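Local coordinates for uncharacterized protein (Leptospira interrogans serogroup Icterohaemorrhagiae serovar copenhageni, PDB 6ULO), which is of unknown function but has a Rossmann-like alpha/beta domain, probably related to NAD(P)-binding folds, and is probably membrane-attached at full length, at residues T30-L35 with P193-L198; T103-Q108 with E130-S135; R118-E123 with K144-A149; F223-E228 with V252-V257; G275-V280 with G314-D319. All blocks are in the same frame, centred on the assembly; numbering follows the deposited sequence. Where two conformers were deposited one is given.

Interaction 1: residues T30-L35 with P193-L198; sequences TPQETL and PIRGNL
Gln32 and Arg195 meet twice over. The amide oxygen OE1 of Gln32 accepts the backbone N of Arg195 at 2.8 Å in a nearly straight bond (164°), and the same oxygen lies 3.3 Å above the guanidinium plane of Arg195, over its centre. The two side chains cross at about a right angle, yet their flat ends lie stacked, amide and guanidinium planes 22° apart. Arg195 is bent at chi3 (-59°), which sets NE toward the loop; NE then donates to Glu33 O at 3.0 Å, nearly in the guanidinium plane. Backbone pairing adds Glu33 N to Arg195 O, 3.1 Å. Two residues beyond Arg195, the backbone N of Asn197 donates to Glu33 OE1 at 2.8 Å, on its syn side but well out of the carboxylate plane. Leu35 packs beside the aliphatic part of the arginine, CD1 3.6 Å from Arg195 CG. A second shell fixes these groups: one water joins Gln32 OE1 to Pro193 O, another joins Glu33 OE2 to Asn197 O, and Glu33 OE2 also receives the backbone N atoms of Ile202 and Thr203 at the start of helix 203-214. Thr30 touches Ile194 through methyl groups, while its hydroxyl pairs with Thr210. The arrangement is that of an irregular N-terminal segment laid over the end of an outermost strand, 191-195, and the turn into its following helix, in an alpha/beta fold of Rossmann type.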
# COMPACT_ATOMS: atom_id res chain seq x y z
N THR A 30 -13.60 7.62 -8.42
CA THR A 30 -13.61 8.23 -7.09
C THR A 30 -12.84 9.56 -7.10
O THR A 30 -11.86 9.71 -7.83
CB THR A 30 -13.02 7.22 -6.08
OG1 THR A 30 -13.48 7.51 -4.76
CG2 THR A 30 -11.46 7.13 -6.12
N PRO A 31 -13.28 10.55 -6.33
CA PRO A 31 -12.64 11.87 -6.43
C PRO A 31 -11.17 11.85 -6.03
O PRO A 31 -10.78 11.17 -5.08
CB PRO A 31 -13.47 12.75 -5.49
CG PRO A 31 -14.70 11.97 -5.13
CD PRO A 31 -14.50 10.54 -5.49
N GLN A 32 -10.37 12.64 -6.72
CA GLN A 32 -8.94 12.74 -6.46
C GLN A 32 -8.54 14.18 -6.18
O GLN A 32 -9.29 15.13 -6.41
CB GLN A 32 -8.14 12.16 -7.63
CG GLN A 32 -8.39 10.67 -7.88
CD GLN A 32 -7.50 10.12 -8.97
OE1 GLN A 32 -6.28 10.18 -8.89
NE2 GLN A 32 -8.11 9.62 -10.03
N GLU A 33 -7.31 14.36 -5.70
CA GLU A 33 -6.75 15.65 -5.39
C GLU A 33 -5.67 16.04 -6.40
O GLU A 33 -5.04 15.18 -7.04
CB GLU A 33 -6.15 15.66 -3.98
CG GLU A 33 -7.25 15.55 -2.93
CD GLU A 33 -6.78 15.05 -1.58
OE1 GLU A 33 -5.54 14.94 -1.30
OE2 GLU A 33 -7.67 14.76 -0.77
N THR A 34 -5.46 17.33 -6.54
CA THR A 34 -4.43 17.83 -7.43
C THR A 34 -3.09 17.72 -6.74
O THR A 34 -2.93 18.18 -5.61
CB THR A 34 -4.70 19.30 -7.75
OG1 THR A 34 -6.00 19.43 -8.35
CG2 THR A 34 -3.63 19.86 -8.68
N LEU A 35 -2.12 17.13 -7.42
CA LEU A 35 -0.77 16.98 -6.91
C LEU A 35 0.09 17.94 -7.68
O LEU A 35 -0.22 18.28 -8.83
CB LEU A 35 -0.24 15.55 -7.11
CG LEU A 35 -1.08 14.47 -6.45
CD1 LEU A 35 -0.30 13.18 -6.50
CD2 LEU A 35 -1.41 14.81 -5.03
N PRO A 193 -4.28 3.35 -8.95
CA PRO A 193 -3.45 4.41 -8.37
C PRO A 193 -4.20 5.72 -8.40
O PRO A 193 -4.68 6.14 -9.45
CB PRO A 193 -2.24 4.47 -9.30
CG PRO A 193 -2.45 3.45 -10.36
CD PRO A 193 -3.86 3.00 -10.32
N ILE A 194 -4.31 6.37 -7.26
CA ILE A 194 -5.09 7.60 -7.14
C ILE A 194 -4.31 8.63 -6.35
O ILE A 194 -3.47 8.30 -5.49
CB ILE A 194 -6.48 7.35 -6.54
CG1 ILE A 194 -6.41 6.68 -5.15
CG2 ILE A 194 -7.38 6.58 -7.50
CD1 ILE A 194 -7.79 6.66 -4.40
N ARG A 195 -4.58 9.89 -6.65
CA ARG A 195 -3.88 11.01 -6.03
C ARG A 195 -4.60 11.44 -4.76
O ARG A 195 -5.76 11.86 -4.81
CB ARG A 195 -3.89 12.20 -7.00
CG ARG A 195 -3.19 11.94 -8.32
CD ARG A 195 -3.26 13.19 -9.22
NE ARG A 195 -4.65 13.56 -9.50
CZ ARG A 195 -5.37 13.04 -10.49
NH1 ARG A 195 -4.81 12.14 -11.30
NH2 ARG A 195 -6.64 13.41 -10.68
N GLY A 196 -3.92 11.37 -3.63
CA GLY A 196 -4.55 11.79 -2.40
C GLY A 196 -3.59 11.92 -1.24
O GLY A 196 -2.69 11.07 -1.07
N ASN A 197 -3.80 12.95 -0.43
CA ASN A 197 -3.03 13.17 0.79
C ASN A 197 -3.80 12.54 1.94
O ASN A 197 -5.01 12.76 2.06
CB ASN A 197 -2.93 14.69 0.99
CG ASN A 197 -1.95 15.11 2.09
OD1 ASN A 197 -1.58 14.36 2.96
ND2 ASN A 197 -1.62 16.39 2.08
N LEU A 198 -3.10 11.81 2.81
CA LEU A 198 -3.75 11.37 4.06
C LEU A 198 -4.38 12.53 4.82
O LEU A 198 -5.38 12.34 5.52
CB LEU A 198 -2.75 10.69 4.99
CG LEU A 198 -2.15 9.36 4.49
CD1 LEU A 198 -1.04 8.93 5.41
CD2 LEU A 198 -3.24 8.30 4.41
O HOH W 1 -4.45 8.74 -10.66
O HOH W 2 -8.19 15.36 -9.49
O HOH W 3 -7.70 12.87 1.23

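Interaction 2: residues T103-Q108 with E130-S135; sequences TILFLQ and ELIQVS
Ser135 OG donates to Leu131 O, four residues back in the chain, at 2.7 Å, and also rests on both methyl groups of Leu105, 3.7 Å from CD2. This is a helix-helix contact in the helical part of the alpha/beta domain: 103-108 and 130-135 run at 104° to each other, with axes 11.1 Å apart at their closest, so the short meeting surface is made by side chains alone. No hydrogen bond passes between the segments. Leu105 and Leu131 reach toward each other tip to tip, each with CG anti to the backbone N (chi1 173° and 172°), and Leu105 CD2 comes 4.1 Å from Leu131 CG. Beside them Phe106 and Leu131 slide past each other in opposite directions. Leu131 and Ile132 both come obliquely to the Phe106 ring, at atoms two positions apart, and the side chains of Phe106 and Ile132 cross at a slant. Around this apolar patch Phe106 also packs on Phe116 and Leu119 of helix 113-120 and on Tyr146 of helix 139-166, and meets Trp120 edge-to-face, so this one ring touches three helices besides its own. Ile132 extends the patch to Tyr142. Ile104 of helix 94-109 turns instead to strand 191-195. The Phe106 ring touches Leu131 CD2 through CD1, at 4.0 Å, and Ile132 CD1 through CZ, at 4.2 Å.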
# COMPACT_ATOMS: atom_id res chain seq x y z
N THR A 103 3.96 -0.00 -12.92
CA THR A 103 3.95 -1.37 -12.39
C THR A 103 2.70 -2.13 -12.85
O THR A 103 2.78 -3.31 -13.23
CB THR A 103 4.05 -1.29 -10.88
OG1 THR A 103 5.41 -1.04 -10.56
CG2 THR A 103 3.56 -2.56 -10.15
N ILE A 104 1.53 -1.47 -12.84
CA ILE A 104 0.31 -2.15 -13.25
C ILE A 104 0.37 -2.53 -14.73
O ILE A 104 -0.03 -3.64 -15.12
CB ILE A 104 -0.90 -1.25 -12.92
CG1 ILE A 104 -1.04 -1.14 -11.40
CG2 ILE A 104 -2.19 -1.77 -13.59
CD1 ILE A 104 -1.88 0.03 -10.93
N LEU A 105 0.86 -1.63 -15.58
CA LEU A 105 1.03 -1.95 -16.99
C LEU A 105 1.96 -3.14 -17.16
O LEU A 105 1.67 -4.08 -17.93
CB LEU A 105 1.58 -0.73 -17.71
CG LEU A 105 1.98 -0.89 -19.17
CD1 LEU A 105 0.80 -1.26 -20.08
CD2 LEU A 105 2.66 0.42 -19.65
N PHE A 106 3.08 -3.15 -16.41
CA PHE A 106 4.01 -4.28 -16.53
C PHE A 106 3.37 -5.58 -16.05
O PHE A 106 3.56 -6.63 -16.68
CB PHE A 106 5.29 -4.03 -15.74
CG PHE A 106 6.17 -2.93 -16.27
CD1 PHE A 106 5.95 -2.31 -17.50
CD2 PHE A 106 7.28 -2.53 -15.50
CE1 PHE A 106 6.80 -1.33 -17.94
CE2 PHE A 106 8.14 -1.55 -15.94
CZ PHE A 106 7.91 -0.95 -17.18
N LEU A 107 2.59 -5.54 -14.97
CA LEU A 107 1.88 -6.74 -14.52
C LEU A 107 0.94 -7.26 -15.60
O LEU A 107 0.90 -8.46 -15.87
CB LEU A 107 1.06 -6.44 -13.26
CG LEU A 107 1.89 -6.26 -11.98
CD1 LEU A 107 1.01 -5.60 -10.90
CD2 LEU A 107 2.43 -7.62 -11.50
N GLN A 108 0.16 -6.36 -16.21
CA GLN A 108 -0.76 -6.77 -17.27
C GLN A 108 -0.05 -7.52 -18.39
O GLN A 108 -0.58 -8.49 -18.91
CB GLN A 108 -1.50 -5.56 -17.83
CG GLN A 108 -2.50 -4.97 -16.82
CD GLN A 108 -3.05 -3.65 -17.24
OE1 GLN A 108 -2.45 -2.96 -18.08
NE2 GLN A 108 -4.18 -3.27 -16.66
N GLU A 130 9.84 0.66 -24.63
CA GLU A 130 9.01 0.56 -25.82
C GLU A 130 7.54 0.31 -25.47
O GLU A 130 6.64 0.86 -26.11
CB GLU A 130 9.53 -0.57 -26.69
CG GLU A 130 10.90 -0.31 -27.37
CD GLU A 130 11.58 -1.56 -27.98
OE1 GLU A 130 11.07 -2.70 -27.86
OE2 GLU A 130 12.66 -1.37 -28.61
N LEU A 131 7.28 -0.49 -24.44
CA LEU A 131 5.91 -0.73 -24.01
C LEU A 131 5.29 0.55 -23.47
O LEU A 131 4.14 0.89 -23.81
CB LEU A 131 5.90 -1.81 -22.93
CG LEU A 131 4.57 -2.07 -22.23
CD1 LEU A 131 3.53 -2.49 -23.24
CD2 LEU A 131 4.75 -3.15 -21.17
N ILE A 132 6.04 1.31 -22.67
CA ILE A 132 5.53 2.60 -22.21
C ILE A 132 5.24 3.50 -23.41
O ILE A 132 4.20 4.18 -23.46
CB ILE A 132 6.50 3.27 -21.23
CG1 ILE A 132 6.50 2.50 -19.91
CG2 ILE A 132 6.14 4.75 -21.01
CD1 ILE A 132 7.68 2.83 -18.98
N GLN A 133 6.15 3.51 -24.40
CA GLN A 133 5.98 4.39 -25.57
C GLN A 133 4.65 4.18 -26.27
O GLN A 133 4.01 5.14 -26.70
CB GLN A 133 7.14 4.15 -26.55
CG GLN A 133 7.10 5.05 -27.78
CD GLN A 133 7.35 6.51 -27.44
OE1 GLN A 133 8.03 6.82 -26.47
NE2 GLN A 133 6.83 7.42 -28.26
N VAL A 134 4.21 2.92 -26.41
CA VAL A 134 2.97 2.63 -27.13
C VAL A 134 1.73 2.73 -26.26
O VAL A 134 0.61 2.63 -26.80
CB VAL A 134 3.00 1.26 -27.85
CG1 VAL A 134 4.12 1.22 -28.87
CG2 VAL A 134 3.08 0.11 -26.87
N SER A 135 1.87 2.91 -24.94
CA SER A 135 0.76 2.78 -24.00
C SER A 135 0.15 4.10 -23.55
O SER A 135 -0.86 4.07 -22.85
CB SER A 135 1.20 1.95 -22.78
OG SER A 135 1.56 0.64 -23.20

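Interaction 3: residues R118-E123 with K144-A149; sequences RLWGKE and KVYKQA
Trp120 and Tyr146 form the aromatic part of this contact, which joins the C-terminal end of helix 113-120 to the long helix 139-166 within a buried cluster of packed helices. The six-membered ring of the indole and the phenol ring are almost parallel, planes at 6°, but slid so far apart that they barely overlap, with centroids separated by 5.0 Å. The two side chains run past each other in opposite directions. The contact is between neighbouring rim atoms: Trp120 CZ3 comes 3.5 Å from Tyr146 CD1 and Trp120 CE3 comes 3.6 Å from Tyr146 CE1. Apolar contact beyond the rings is small: the CB of Ala149, about one helical turn after Tyr146, lies near Trp120 CH2. The polar part gathers at the phenol. With CG anti to the backbone N (chi1 180°), the tyrosine reaches across to the helix end, where the chain leaves the helix at Gly121. Its hydroxyl also binds Arg154 NH2, and the same guanidinium takes Trp120 O through NE, so one arginine holds both the tyrosine and the helix terminus. The indole NE1 is hydrogen-bonded to Thr103 OG1 of helix 94-109. Tyr146 OH donates to Leu119 O at 2.8 Å, in the plane of that carbonyl and at a C=O...O angle of 150°.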
# COMPACT_ATOMS: atom_id res chain seq x y z
N ARG A 118 11.87 -8.69 -14.89
CA ARG A 118 12.72 -8.35 -16.02
C ARG A 118 12.39 -6.97 -16.60
O ARG A 118 13.30 -6.21 -16.93
CB ARG A 118 12.60 -9.44 -17.08
CG ARG A 118 13.60 -9.31 -18.20
CD ARG A 118 13.44 -10.46 -19.19
NE ARG A 118 12.04 -10.74 -19.48
CZ ARG A 118 11.33 -10.09 -20.39
NH1 ARG A 118 11.87 -9.10 -21.09
NH2 ARG A 118 10.06 -10.43 -20.59
N LEU A 119 11.10 -6.64 -16.77
CA LEU A 119 10.75 -5.33 -17.34
C LEU A 119 11.25 -4.19 -16.47
O LEU A 119 11.70 -3.17 -16.99
CB LEU A 119 9.24 -5.17 -17.53
CG LEU A 119 8.64 -5.97 -18.69
CD1 LEU A 119 7.15 -5.67 -18.72
CD2 LEU A 119 9.31 -5.65 -20.07
N TRP A 120 11.18 -4.34 -15.14
CA TRP A 120 11.74 -3.30 -14.27
C TRP A 120 13.25 -3.34 -14.22
O TRP A 120 13.87 -2.35 -13.81
CB TRP A 120 11.19 -3.44 -12.84
CG TRP A 120 9.95 -2.60 -12.56
CD1 TRP A 120 8.72 -3.04 -12.12
CD2 TRP A 120 9.86 -1.17 -12.65
NE1 TRP A 120 7.88 -1.96 -11.94
CE2 TRP A 120 8.55 -0.81 -12.26
CE3 TRP A 120 10.76 -0.17 -13.01
CZ2 TRP A 120 8.12 0.52 -12.23
CZ3 TRP A 120 10.33 1.16 -12.99
CH2 TRP A 120 9.02 1.48 -12.59
N GLY A 121 13.86 -4.43 -14.70
CA GLY A 121 15.29 -4.65 -14.59
C GLY A 121 16.05 -4.13 -15.78
O GLY A 121 15.51 -3.74 -16.80
N LYS A 122 17.38 -4.17 -15.64
CA LYS A 122 18.24 -3.73 -16.73
C LYS A 122 18.00 -4.54 -18.00
O LYS A 122 17.99 -3.99 -19.12
CB LYS A 122 19.69 -3.86 -16.28
N GLU A 123 17.79 -5.85 -17.85
CA GLU A 123 17.60 -6.72 -19.01
C GLU A 123 16.40 -6.32 -19.85
O GLU A 123 16.46 -6.34 -21.09
CB GLU A 123 17.44 -8.18 -18.56
CG GLU A 123 17.02 -9.13 -19.70
CD GLU A 123 16.76 -10.55 -19.24
OE1 GLU A 123 16.64 -10.79 -18.01
OE2 GLU A 123 16.65 -11.44 -20.12
N LYS A 144 10.36 9.02 -18.01
CA LYS A 144 11.18 9.71 -17.02
C LYS A 144 11.04 9.05 -15.66
O LYS A 144 12.03 8.83 -14.97
CB LYS A 144 10.76 11.18 -16.93
CG LYS A 144 11.16 12.06 -18.12
CD LYS A 144 10.68 13.49 -17.85
CE LYS A 144 11.04 14.42 -18.95
NZ LYS A 144 12.47 14.26 -19.25
N VAL A 145 9.81 8.74 -15.25
CA VAL A 145 9.59 8.05 -13.98
C VAL A 145 10.30 6.70 -13.97
O VAL A 145 10.96 6.35 -12.99
CB VAL A 145 8.08 7.92 -13.66
CG1 VAL A 145 7.88 6.99 -12.45
CG2 VAL A 145 7.48 9.27 -13.40
N TYR A 146 10.22 5.95 -15.07
CA TYR A 146 10.91 4.66 -15.14
C TYR A 146 12.40 4.84 -14.88
O TYR A 146 13.00 4.12 -14.08
CB TYR A 146 10.70 4.00 -16.52
CG TYR A 146 11.42 2.67 -16.62
CD1 TYR A 146 10.72 1.47 -16.46
CD2 TYR A 146 12.77 2.60 -16.93
CE1 TYR A 146 11.38 0.23 -16.52
CE2 TYR A 146 13.44 1.37 -17.01
CZ TYR A 146 12.73 0.20 -16.82
OH TYR A 146 13.40 -1.00 -16.91
N LYS A 147 13.00 5.83 -15.53
CA LYS A 147 14.44 6.04 -15.40
C LYS A 147 14.83 6.52 -14.01
O LYS A 147 15.88 6.14 -13.50
CB LYS A 147 14.93 6.99 -16.48
CG LYS A 147 14.79 6.35 -17.84
CD LYS A 147 15.02 7.36 -18.94
CE LYS A 147 14.66 6.79 -20.30
NZ LYS A 147 14.84 7.78 -21.39
N GLN A 148 13.98 7.31 -13.35
CA GLN A 148 14.28 7.74 -11.99
C GLN A 148 14.11 6.59 -11.01
O GLN A 148 14.89 6.44 -10.07
CB GLN A 148 13.28 8.82 -11.59
CG GLN A 148 13.47 10.14 -12.24
CD GLN A 148 12.34 11.07 -11.88
OE1 GLN A 148 11.20 10.85 -12.29
NE2 GLN A 148 12.63 12.06 -11.06
N ALA A 149 13.04 5.81 -11.16
CA ALA A 149 12.65 4.82 -10.16
C ALA A 149 13.39 3.51 -10.32
O ALA A 149 13.71 2.85 -9.33
CB ALA A 149 11.15 4.55 -10.25

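Interaction 4: residues F223-E228 with V252-V257; sequences FSNAEE and VRTISV
Glu227 and Arg253 form a side-on salt bridge with two bonds. Arg253 NE donates to Glu227 OE1 at 2.7 Å and Arg253 NH2 to Glu227 OE2 at 3.0 Å, both oxygens lying near the guanidinium plane although the two flat groups are turned 35° apart. Glu227 OE2 also binds the hydroxyl of Tyr232; Arg253 NH1 binds Gln281 OE1, and the guanidinium makes a cation-pi contact with Phe286. The neighbouring Glu228 takes the end of the strand: its OE1 accepts Ser256 OG at 2.7 Å on the syn lone pair and, on the anti lone pair, Asn225 ND2 at 3.0 Å, while OE2 receives Ser256 N at 2.8 Å from above the carboxylate plane. Ser256 OG sits between its own backbone N and carbonyl carbon (chi1 61°), on the side where the carboxylate lies. Backbone bonds continue the pairing of strands 218-222 and 249-255 into the type II' turn from Phe223 to Ala226: Phe223 N to Val252 O at 2.9 Å, and Thr254 N to Ser224 O at 3.0 Å. Packing surrounds the polar groups: Asn225 CB is 3.3 Å from Thr254 OG1, a hydroxyl that shares Glu50 with Ser224, and Ile255 CB and the Val257 methyls lie against Glu228 OE2. Successive carboxylates thus meet different partners. The paired charges probably keep buried Glu227 and Arg253 ionised, and the three donors around Glu228 would favour its ionised form.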
# COMPACT_ATOMS: atom_id res chain seq x y z
N PHE A 223 -0.50 2.50 6.15
CA PHE A 223 0.06 3.84 6.29
C PHE A 223 1.57 3.89 6.21
O PHE A 223 2.12 4.98 6.33
CB PHE A 223 -0.35 4.47 7.61
CG PHE A 223 -1.84 4.67 7.76
CD1 PHE A 223 -2.59 5.34 6.79
CD2 PHE A 223 -2.51 4.19 8.90
CE1 PHE A 223 -3.97 5.55 6.97
CE2 PHE A 223 -3.88 4.40 9.07
CZ PHE A 223 -4.60 5.08 8.12
N SER A 224 2.27 2.75 6.10
CA SER A 224 3.72 2.77 6.29
C SER A 224 4.01 3.48 7.60
O SER A 224 3.25 3.29 8.55
CB SER A 224 4.41 3.35 5.05
OG SER A 224 5.83 3.29 5.18
N ASN A 225 5.04 4.32 7.65
CA ASN A 225 5.28 5.14 8.84
C ASN A 225 4.85 6.57 8.61
O ASN A 225 5.34 7.49 9.29
CB ASN A 225 6.75 5.06 9.31
CG ASN A 225 7.70 5.80 8.40
OD1 ASN A 225 7.55 5.72 7.16
ND2 ASN A 225 8.70 6.47 8.97
N ALA A 226 3.89 6.79 7.69
CA ALA A 226 3.48 8.16 7.38
C ALA A 226 2.96 8.91 8.60
O ALA A 226 3.15 10.12 8.69
CB ALA A 226 2.40 8.14 6.30
N GLU A 227 2.34 8.19 9.56
CA GLU A 227 1.79 8.86 10.73
C GLU A 227 2.88 9.44 11.61
O GLU A 227 2.58 10.28 12.45
CB GLU A 227 0.92 7.90 11.54
CG GLU A 227 -0.34 7.38 10.81
CD GLU A 227 -0.83 6.13 11.47
OE1 GLU A 227 -0.22 5.07 11.20
OE2 GLU A 227 -1.79 6.18 12.26
N GLU A 228 4.13 9.00 11.46
CA GLU A 228 5.20 9.60 12.24
C GLU A 228 5.43 11.06 11.89
O GLU A 228 6.14 11.75 12.63
CB GLU A 228 6.49 8.81 12.03
CG GLU A 228 6.40 7.38 12.53
CD GLU A 228 7.75 6.79 12.87
OE1 GLU A 228 8.54 6.52 11.94
OE2 GLU A 228 8.02 6.57 14.08
N VAL A 252 -2.36 -1.24 9.08
CA VAL A 252 -0.97 -1.66 9.12
C VAL A 252 -0.10 -0.40 9.11
O VAL A 252 -0.27 0.47 8.25
CB VAL A 252 -0.63 -2.54 7.91
CG1 VAL A 252 0.88 -2.88 7.90
CG2 VAL A 252 -1.52 -3.77 7.87
N ARG A 253 0.86 -0.32 10.03
CA ARG A 253 1.77 0.82 10.09
C ARG A 253 3.13 0.33 10.58
O ARG A 253 3.27 -0.80 11.09
CB ARG A 253 1.26 1.93 11.03
CG ARG A 253 1.20 1.50 12.49
CD ARG A 253 0.94 2.64 13.44
NE ARG A 253 -0.36 3.27 13.25
CZ ARG A 253 -1.49 2.91 13.86
NH1 ARG A 253 -1.53 1.87 14.67
NH2 ARG A 253 -2.62 3.61 13.64
N THR A 254 4.11 1.21 10.46
CA THR A 254 5.39 1.02 11.11
C THR A 254 5.74 2.28 11.88
O THR A 254 5.21 3.37 11.63
CB THR A 254 6.49 0.76 10.07
OG1 THR A 254 6.46 1.78 9.06
CG2 THR A 254 6.32 -0.58 9.44
N ILE A 255 6.64 2.11 12.86
CA ILE A 255 7.24 3.23 13.58
C ILE A 255 8.74 3.02 13.68
O ILE A 255 9.28 1.94 13.43
CB ILE A 255 6.64 3.47 14.99
CG1 ILE A 255 6.87 2.26 15.90
CG2 ILE A 255 5.17 3.99 14.88
CD1 ILE A 255 6.71 2.62 17.40
N SER A 256 9.42 4.10 14.07
CA SER A 256 10.88 4.06 14.13
C SER A 256 11.44 4.80 15.33
O SER A 256 12.63 5.10 15.35
CB SER A 256 11.47 4.60 12.82
OG SER A 256 11.10 5.95 12.59
N VAL A 257 10.61 5.13 16.31
CA VAL A 257 11.01 5.86 17.50
C VAL A 257 10.71 4.98 18.71
O VAL A 257 9.99 4.00 18.64
CB VAL A 257 10.28 7.22 17.62
CG1 VAL A 257 10.57 8.08 16.41
CG2 VAL A 257 8.80 7.00 17.75

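Interaction 5: residues G275-V280 with G314-D319; sequences GFHYCV and GITVVD
His277 lies with one face over the peptide of Gly314, whose carbonyl carbon C is 3.2 Å above the ring plane and displaced toward the rim. The imidazole is brought there by CG standing anti to the backbone N (chi1 -174°). At the ring edge NE2 is hydrogen-bonded to Thr316 OG1, 2.7 Å, the two side chains crossing at about a right angle; ND1 is held by Pro263 O. Tyr278 instead presents its ring edge to Gly314 O and sends its hydroxyl to the backbone N of Arg52. Its CB packs on Ile315 CG1, on the same sheet face where Val280 and Val317 cross obliquely, CG2 to CG2 at 4.0 Å. Cys279 points to the other face with Thr316, and its SG touches Val318 CG2 at 3.7 Å. Four backbone bonds join the parallel strands, among them Tyr278 N to Gly314 O at 2.9 Å and Val318 N to Val280 O at 2.9 Å. Gly314 and Ile315 together face Asp310 in a G1 beta bulge, where the positive phi of Gly314 (81°) suits a glycine. Strand 277-282 lies between antiparallel 249-255 and parallel 315-318, with Met303 of helix 299-306 covering His277, Cys279 and Thr316.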
# COMPACT_ATOMS: atom_id res chain seq x y z
N GLY A 275 14.67 2.18 12.03
CA GLY A 275 13.42 1.45 11.93
C GLY A 275 13.69 -0.01 11.66
O GLY A 275 14.83 -0.44 11.50
N PHE A 276 12.64 -0.82 11.68
CA PHE A 276 11.26 -0.44 11.94
C PHE A 276 10.66 -1.45 12.91
O PHE A 276 11.08 -2.62 12.97
CB PHE A 276 10.43 -0.47 10.64
CG PHE A 276 10.73 0.65 9.73
CD1 PHE A 276 10.19 1.91 9.96
CD2 PHE A 276 11.57 0.46 8.64
CE1 PHE A 276 10.51 2.97 9.12
CE2 PHE A 276 11.88 1.49 7.80
CZ PHE A 276 11.36 2.75 8.04
N HIS A 277 9.67 -0.97 13.67
CA HIS A 277 8.76 -1.82 14.43
C HIS A 277 7.41 -1.80 13.71
O HIS A 277 6.99 -0.75 13.20
CB HIS A 277 8.65 -1.26 15.86
CG HIS A 277 7.85 -2.12 16.79
ND1 HIS A 277 8.44 -3.02 17.65
CD2 HIS A 277 6.52 -2.17 17.04
CE1 HIS A 277 7.50 -3.61 18.37
NE2 HIS A 277 6.32 -3.10 18.03
N TYR A 278 6.75 -2.95 13.64
CA TYR A 278 5.52 -3.11 12.86
C TYR A 278 4.33 -3.06 13.81
O TYR A 278 4.45 -3.45 14.99
CB TYR A 278 5.58 -4.46 12.09
CG TYR A 278 6.68 -4.41 11.07
CD1 TYR A 278 6.39 -4.15 9.72
CD2 TYR A 278 8.02 -4.56 11.44
CE1 TYR A 278 7.42 -4.04 8.80
CE2 TYR A 278 9.05 -4.44 10.52
CZ TYR A 278 8.74 -4.18 9.20
OH TYR A 278 9.75 -4.04 8.29
N CYS A 279 3.18 -2.65 13.31
CA CYS A 279 2.01 -2.54 14.17
C CYS A 279 0.74 -2.78 13.37
O CYS A 279 0.57 -2.22 12.27
CB CYS A 279 2.00 -1.15 14.81
SG CYS A 279 0.60 -0.81 15.89
N VAL A 280 -0.15 -3.60 13.91
CA VAL A 280 -1.50 -3.75 13.37
C VAL A 280 -2.51 -3.32 14.43
O VAL A 280 -2.23 -3.31 15.64
CB VAL A 280 -1.79 -5.18 12.86
CG1 VAL A 280 -0.83 -5.51 11.77
CG2 VAL A 280 -1.70 -6.18 14.00
N GLY A 314 9.50 -7.57 17.16
CA GLY A 314 9.28 -6.19 16.79
C GLY A 314 7.94 -5.92 16.13
O GLY A 314 7.89 -5.24 15.10
N ILE A 315 6.85 -6.45 16.68
CA ILE A 315 5.52 -6.19 16.17
C ILE A 315 4.55 -6.02 17.35
O ILE A 315 4.65 -6.74 18.35
CB ILE A 315 5.10 -7.27 15.15
CG1 ILE A 315 3.69 -6.97 14.60
CG2 ILE A 315 5.20 -8.68 15.76
CD1 ILE A 315 3.33 -7.78 13.34
N THR A 316 3.63 -5.08 17.20
CA THR A 316 2.63 -4.73 18.20
C THR A 316 1.23 -4.88 17.61
O THR A 316 1.02 -4.62 16.42
CB THR A 316 2.87 -3.27 18.64
OG1 THR A 316 4.05 -3.20 19.45
CG2 THR A 316 1.73 -2.68 19.41
N VAL A 317 0.29 -5.34 18.44
CA VAL A 317 -1.14 -5.26 18.15
C VAL A 317 -1.71 -4.20 19.07
O VAL A 317 -1.59 -4.32 20.29
CB VAL A 317 -1.84 -6.60 18.40
CG1 VAL A 317 -3.34 -6.48 18.15
CG2 VAL A 317 -1.19 -7.73 17.60
N VAL A 318 -2.36 -3.18 18.52
CA VAL A 318 -3.08 -2.23 19.35
C VAL A 318 -4.48 -2.81 19.55
O VAL A 318 -5.35 -2.68 18.67
CB VAL A 318 -3.13 -0.82 18.77
CG1 VAL A 318 -4.01 0.08 19.64
CG2 VAL A 318 -1.72 -0.23 18.68
N ASP A 319 -4.68 -3.47 20.69
CA ASP A 319 -5.92 -4.14 21.00
C ASP A 319 -6.63 -3.51 22.19
O ASP A 319 -7.68 -4.01 22.60
CB ASP A 319 -5.68 -5.64 21.22
CG ASP A 319 -4.54 -5.94 22.19
OD1 ASP A 319 -3.99 -5.00 22.81
OD2 ASP A 319 -4.18 -7.13 22.32

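In the fold
Interactions 2 and 3 lie nested along the chain inside the long loop closed by interaction 1, and their segments alternate; interactions 4 and 5 follow in series. Interactions 2 and 3, centres 11 Å apart, join helices 94-109, 113-120, 125-135 and 139-166 into one cluster. Interactions 4 and 5, centres 9 Å apart, sit on neighbouring strands 249-255 and 277-282. One mixed sheet links interaction 1, at outermost strand 191-195, to interactions 4 and 5; the centres of interactions 1 and 5 are about 27 Å apart, on opposite sides of the chain's centre. Pro193 touches Ile104 of interaction 2, and Leu198 touches Phe223 and Ala226 of interaction 4, so interaction 1 bridges the helical cluster and the sheet's second half.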